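Local coordinates for uncharacterized protein (Pseudomonas aeruginosa UCBPP-PA14, PDB 3FD9), which probably holds the type III secretion regulon in check by blocking self-association and DNA binding of the transcriptional activator ExsA until ExsC relieves the block, at residues Q117-W122 and G177-A182; L105-W110 and R243-A248. All coordinates share one frame; numbering follows the deposited sequence.

Interaction 1: Q117-W122 and G177-A182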
loop_
_atom_site.group_PDB
_atom_site.type_symbol
_atom_site.label_atom_id
_atom_site.label_comp_id
_atom_site.label_asym_id
_atom_site.label_seq_id
_atom_site.Cartn_x
_atom_site.Cartn_y
_atom_site.Cartn_z
ATOM N N GLN A 117 20.727 -9.111 -24.525
ATOM C CA GLN A 117 19.854 -7.948 -24.572
ATOM C C GLN A 117 18.383 -8.332 -24.465
ATOM O O GLN A 117 17.527 -7.481 -24.242
ATOM C CB GLN A 117 20.114 -7.176 -25.874
ATOM C CG GLN A 117 19.338 -5.871 -26.025
ATOM C CD GLN A 117 19.861 -4.753 -25.125
ATOM O OE1 GLN A 117 19.103 -3.883 -24.701
ATOM N NE2 GLN A 117 21.159 -4.773 -24.835
ATOM N N ALA A 118 18.089 -9.617 -24.620
ATOM C CA ALA A 118 16.706 -10.081 -24.591
ATOM C C ALA A 118 16.189 -10.218 -23.165
ATOM O O ALA A 118 14.981 -10.306 -22.937
ATOM C CB ALA A 118 16.578 -11.404 -25.330
ATOM N N ILE A 119 17.121 -10.231 -22.217
ATOM C CA ILE A 119 16.819 -10.439 -20.806
ATOM C C ILE A 119 15.808 -9.455 -20.230
ATOM O O ILE A 119 14.809 -9.871 -19.644
ATOM C CB ILE A 119 18.088 -10.391 -19.944
ATOM C CG1 ILE A 119 19.021 -11.543 -20.298
ATOM C CG2 ILE A 119 17.728 -10.458 -18.465
ATOM C CD1 ILE A 119 20.096 -11.780 -19.250
ATOM N N PRO A 120 16.065 -8.144 -20.374
ATOM C CA PRO A 120 15.102 -7.193 -19.807
ATOM C C PRO A 120 13.694 -7.539 -20.243
ATOM O O PRO A 120 12.785 -7.536 -19.419
ATOM C CB PRO A 120 15.518 -5.866 -20.427
ATOM C CG PRO A 120 16.967 -6.033 -20.714
ATOM C CD PRO A 120 17.163 -7.466 -21.081
ATOM N N GLY A 121 13.525 -7.855 -21.523
ATOM C CA GLY A 121 12.222 -8.186 -22.065
ATOM C C GLY A 121 11.613 -9.412 -21.413
ATOM O O GLY A 121 10.408 -9.453 -21.146
ATOM N N TRP A 122 12.442 -10.416 -21.152
ATOM C CA TRP A 122 11.957 -11.625 -20.499
ATOM C C TRP A 122 11.409 -11.332 -19.102
ATOM O O TRP A 122 10.350 -11.842 -18.726
ATOM C CB TRP A 122 13.059 -12.684 -20.409
ATOM C CG TRP A 122 13.621 -13.087 -21.733
ATOM C CD1 TRP A 122 13.064 -12.873 -22.962
ATOM C CD2 TRP A 122 14.842 -13.802 -21.966
ATOM N NE1 TRP A 122 13.868 -13.399 -23.942
ATOM C CE2 TRP A 122 14.967 -13.978 -23.358
ATOM C CE3 TRP A 122 15.848 -14.306 -21.130
ATOM C CZ2 TRP A 122 16.052 -14.631 -23.938
ATOM C CZ3 TRP A 122 16.926 -14.956 -21.706
ATOM C CH2 TRP A 122 17.020 -15.114 -23.097
ATOM N N GLY A 177 13.226 -20.519 -17.587
ATOM C CA GLY A 177 14.312 -21.361 -18.051
ATOM C C GLY A 177 15.439 -20.545 -18.646
ATOM O O GLY A 177 16.594 -20.670 -18.234
ATOM N N LYS A 178 15.098 -19.702 -19.617
ATOM C CA LYS A 178 16.068 -18.823 -20.257
ATOM C C LYS A 178 16.782 -17.956 -19.225
ATOM O O LYS A 178 17.990 -17.735 -19.311
ATOM C CB LYS A 178 15.379 -17.920 -21.275
ATOM C CG LYS A 178 14.703 -18.639 -22.428
ATOM C CD LYS A 178 13.947 -17.633 -23.297
ATOM C CE LYS A 178 13.421 -18.249 -24.586
ATOM N NZ LYS A 178 12.700 -17.235 -25.405
ATOM N N LEU A 179 16.025 -17.466 -18.250
ATOM C CA LEU A 179 16.568 -16.572 -17.241
ATOM C C LEU A 179 17.469 -17.316 -16.270
ATOM O O LEU A 179 18.416 -16.746 -15.723
ATOM C CB LEU A 179 15.438 -15.881 -16.479
ATOM C CG LEU A 179 14.661 -14.802 -17.233
ATOM C CD1 LEU A 179 13.286 -14.616 -16.632
ATOM C CD2 LEU A 179 15.419 -13.489 -17.231
ATOM N N GLU A 180 17.174 -18.590 -16.040
ATOM C CA GLU A 180 17.999 -19.383 -15.144
ATOM C C GLU A 180 19.349 -19.595 -15.806
ATOM O O GLU A 180 20.391 -19.505 -15.164
ATOM C CB GLU A 180 17.337 -20.723 -14.831
ATOM C CG GLU A 180 17.527 -21.183 -13.389
ATOM C CD GLU A 180 18.988 -21.336 -13.003
ATOM O OE1 GLU A 180 19.696 -22.141 -13.647
ATOM O OE2 GLU A 180 19.424 -20.659 -12.046
ATOM N N THR A 181 19.325 -19.861 -17.105
ATOM C CA THR A 181 20.555 -20.030 -17.863
ATOM C C THR A 181 21.374 -18.738 -17.872
ATOM O O THR A 181 22.570 -18.754 -17.588
ATOM C CB THR A 181 20.268 -20.479 -19.311
ATOM O OG1 THR A 181 19.464 -21.666 -19.299
ATOM C CG2 THR A 181 21.568 -20.754 -20.054
ATOM N N ALA A 182 20.728 -17.620 -18.193
ATOM C CA ALA A 182 21.418 -16.334 -18.229
ATOM C C ALA A 182 22.059 -16.036 -16.882
ATOM O O ALA A 182 23.223 -15.642 -16.804
ATOM C CB ALA A 182 20.464 -15.225 -18.615
#
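The N-terminal part of helix 119-147 lies beside a late part of helix 157-189, with the CA atoms of I119 and L179 7.1 Å apart. Here the two arms of the ExsD helical hairpin meet at its base, and the contact is made almost wholly by side chains. W122 has the largest share. With its CG anti to the carbonyl carbon (chi1 -59°), the indole lies back over its own backbone, where A118 O and I119 N lie against one face. The opposite face receives the aliphatic chain of K178, which crosses the ring at about a right angle. K178 CB makes a CH-pi contact, 3.7 Å from the centroid of the six-membered ring and 25° off its normal. The extended lysine then carries CD 3.7 Å above the plane, toward the rim near W122 CE2 and CZ2. NZ, beyond the ring, has a long, weak ion pair with E174 OE2. L179 works at the edge of the same indole: its CD2 lies close to the ring plane, 4.0 Å from W122 CE3, and also touches I119 CG2. L179 packs further on R123 and L126, and I119 on E112 of helix 96-115, so the contact continues beyond the hairpin. One turn along from K178, A182 points its methyl at the other helix. The extended I119 side chain (chi2 -164°) meets it there, CD1 standing 3.5 Å from A182 CB.

Interaction 2: L105-W110 and R243-A248; sequences LPVYGW and RNLCQA
P106 and L245 bring the backbones together, their CA atoms 6.3 Å apart, where the middle of helix 96-115 faces the irregular segment that follows helix 232-241. The 105-110 helix is kinked at P106, whose ring nitrogen makes no bond to the preceding turn, but the P106 carbonyl still accepts the N-H of W110. L245 projects toward this surface. Its CD1 reaches V107 CG2 at 4.2 Å as well as W110 CB at 3.9 Å, and CD2 lies between W110 CB and the carbonyl O of P106. The leucine crosses the valine and the tryptophan side chains at about a right angle. L245 follows directly on a Schellman motif that ends helix 232-241: N244, with a positive phi of 62°, is the C-prime residue, and L245 N and N244 N bond back to L240 O and H241 O. R243, the C-cap residue of the same motif, approaches W110 instead. One face of the indole lies against the arginine's methylene groups. R243 CD makes a CH-pi contact, 3.8 Å from the centroid of the six-membered ring, with its closest approach at W110 CZ2, 3.3 Å away. CG lies near NE1 and CE2. The chain bends about CG-CD (chi3 -93°), which turns NE aside; the guanidinium plane stands 87° from that of the indole. R243 NE donates to W239 O, and the same tryptophan takes part in a cation-pi contact with R243 and meets the W110 ring edge-to-face. Elsewhere on the helix segment, L105 and Y108 pack on M39 and R38 of the second subunit; on the other segment, L245 O accepts a bond from R60 NH2 of helix 52-60.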
loop_
_atom_site.group_PDB
_atom_site.type_symbol
_atom_site.label_atom_id
_atom_site.label_comp_id
_atom_site.label_asym_id
_atom_site.label_seq_id
_atom_site.Cartn_x
_atom_site.Cartn_y
_atom_site.Cartn_z
ATOM N N LEU A 105 21.879 -1.370 -8.425
ATOM C CA LEU A 105 20.792 -2.108 -9.064
ATOM C C LEU A 105 20.536 -1.703 -10.524
ATOM O O LEU A 105 20.424 -2.564 -11.399
ATOM C CB LEU A 105 19.508 -2.001 -8.238
ATOM C CG LEU A 105 19.493 -2.783 -6.934
ATOM C CD1 LEU A 105 18.091 -2.815 -6.384
ATOM C CD2 LEU A 105 20.013 -4.204 -7.127
ATOM N N PRO A 106 20.426 -0.394 -10.796
ATOM C CA PRO A 106 20.314 0.034 -12.199
ATOM C C PRO A 106 21.508 -0.434 -13.030
ATOM O O PRO A 106 21.348 -1.018 -14.103
ATOM C CB PRO A 106 20.328 1.557 -12.098
ATOM C CG PRO A 106 19.764 1.839 -10.730
ATOM C CD PRO A 106 20.297 0.733 -9.858
ATOM N N VAL A 107 22.707 -0.180 -12.523
ATOM C CA VAL A 107 23.928 -0.555 -13.217
ATOM C C VAL A 107 23.966 -2.043 -13.517
ATOM O O VAL A 107 24.402 -2.457 -14.592
ATOM C CB VAL A 107 25.169 -0.169 -12.403
ATOM C CG1 VAL A 107 26.391 -0.922 -12.899
ATOM C CG2 VAL A 107 25.382 1.343 -12.472
ATOM N N TYR A 108 23.515 -2.852 -12.569
ATOM C CA TYR A 108 23.561 -4.298 -12.755
ATOM C C TYR A 108 22.554 -4.749 -13.792
ATOM O O TYR A 108 22.808 -5.669 -14.549
ATOM C CB TYR A 108 23.316 -5.042 -11.443
ATOM C CG TYR A 108 23.493 -6.532 -11.588
ATOM C CD1 TYR A 108 24.697 -7.148 -11.246
ATOM C CD2 TYR A 108 22.473 -7.323 -12.095
ATOM C CE1 TYR A 108 24.870 -8.516 -11.387
ATOM C CE2 TYR A 108 22.636 -8.685 -12.244
ATOM C CZ TYR A 108 23.836 -9.276 -11.888
ATOM O OH TYR A 108 23.992 -10.632 -12.028
ATOM N N GLY A 109 21.398 -4.100 -13.818
ATOM C CA GLY A 109 20.407 -4.395 -14.836
ATOM C C GLY A 109 20.957 -4.066 -16.207
ATOM O O GLY A 109 20.756 -4.802 -17.169
ATOM N N TRP A 110 21.660 -2.947 -16.291
ATOM C CA TRP A 110 22.305 -2.544 -17.529
ATOM C C TRP A 110 23.406 -3.537 -17.914
ATOM O O TRP A 110 23.394 -4.079 -19.012
ATOM C CB TRP A 110 22.863 -1.128 -17.401
ATOM C CG TRP A 110 23.549 -0.662 -18.621
ATOM C CD1 TRP A 110 22.989 -0.007 -19.681
ATOM C CD2 TRP A 110 24.936 -0.821 -18.934
ATOM N NE1 TRP A 110 23.946 0.254 -20.632
ATOM C CE2 TRP A 110 25.150 -0.238 -20.196
ATOM C CE3 TRP A 110 26.018 -1.398 -18.269
ATOM C CZ2 TRP A 110 26.398 -0.214 -20.801
ATOM C CZ3 TRP A 110 27.260 -1.375 -18.872
ATOM C CH2 TRP A 110 27.439 -0.791 -20.128
ATOM N N ARG A 243 24.144 6.433 -20.347
ATOM C CA ARG A 243 23.605 5.095 -20.514
ATOM C C ARG A 243 22.155 5.064 -20.050
ATOM O O ARG A 243 21.550 3.998 -19.871
ATOM C CB ARG A 243 24.454 4.088 -19.742
ATOM C CG ARG A 243 25.530 3.460 -20.570
ATOM C CD ARG A 243 26.662 2.927 -19.714
ATOM N NE ARG A 243 27.728 3.906 -19.549
ATOM C CZ ARG A 243 28.899 3.851 -20.173
ATOM N NH1 ARG A 243 29.170 2.854 -21.008
ATOM N NH2 ARG A 243 29.804 4.797 -19.963
ATOM N N ASN A 244 21.596 6.250 -19.846
ATOM C CA ASN A 244 20.189 6.355 -19.522
ATOM C C ASN A 244 19.865 5.657 -18.200
ATOM O O ASN A 244 18.793 5.068 -18.044
ATOM C CB ASN A 244 19.366 5.756 -20.657
ATOM C CG ASN A 244 17.915 6.152 -20.593
ATOM O OD1 ASN A 244 17.588 7.317 -20.345
ATOM N ND2 ASN A 244 17.027 5.183 -20.818
ATOM N N LEU A 245 20.797 5.726 -17.251
ATOM C CA LEU A 245 20.570 5.158 -15.922
ATOM C C LEU A 245 20.318 6.249 -14.898
ATOM O O LEU A 245 20.152 5.972 -13.713
ATOM C CB LEU A 245 21.728 4.265 -15.481
ATOM C CG LEU A 245 22.087 3.148 -16.456
ATOM C CD1 LEU A 245 23.336 2.421 -15.973
ATOM C CD2 LEU A 245 20.933 2.176 -16.663
ATOM N N CYS A 246 20.294 7.494 -15.349
ATOM C CA CYS A 246 19.798 8.572 -14.505
ATOM C C CYS A 246 19.335 9.747 -15.355
ATOM O O CYS A 246 19.403 9.704 -16.591
ATOM C CB CYS A 246 20.835 8.998 -13.467
ATOM S SG CYS A 246 22.199 9.954 -14.120
ATOM N N GLN A 247 18.849 10.787 -14.690
ATOM C CA GLN A 247 18.249 11.918 -15.384
ATOM C C GLN A 247 19.283 13.006 -15.548
ATOM O O GLN A 247 20.292 13.016 -14.850
ATOM C CB GLN A 247 17.036 12.446 -14.619
ATOM C CG GLN A 247 15.944 11.414 -14.455
ATOM C CD GLN A 247 15.621 10.710 -15.759
ATOM O OE1 GLN A 247 15.085 11.314 -16.681
ATOM N NE2 GLN A 247 15.941 9.426 -15.838
ATOM N N ALA A 248 19.041 13.910 -16.487
ATOM C CA ALA A 248 19.963 15.002 -16.714
ATOM C C ALA A 248 20.200 15.738 -15.411
ATOM O O ALA A 248 21.340 16.062 -15.084
ATOM C CB ALA A 248 19.429 15.943 -17.774
#

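After the N-terminal helices and strand 90-92, the chain enters helix 96-115, whose residues 105-110 form one side of interaction 2. A short connection leads into helix 119-147, which begins at interaction 1; the chain runs out along this arm and returns on helix 157-189, closing the hairpin at 177-182. It then passes through helices 193-203, 217-223 and 232-241 before 243-248 closes the wider loop. Interaction 1 is therefore nested within interaction 2. Their centres are 18 Å apart and they do not touch, but successive helices join them. One fastens the base of the hairpin, the other ties the C-terminal region to helix 96-115, which leads into the hairpin.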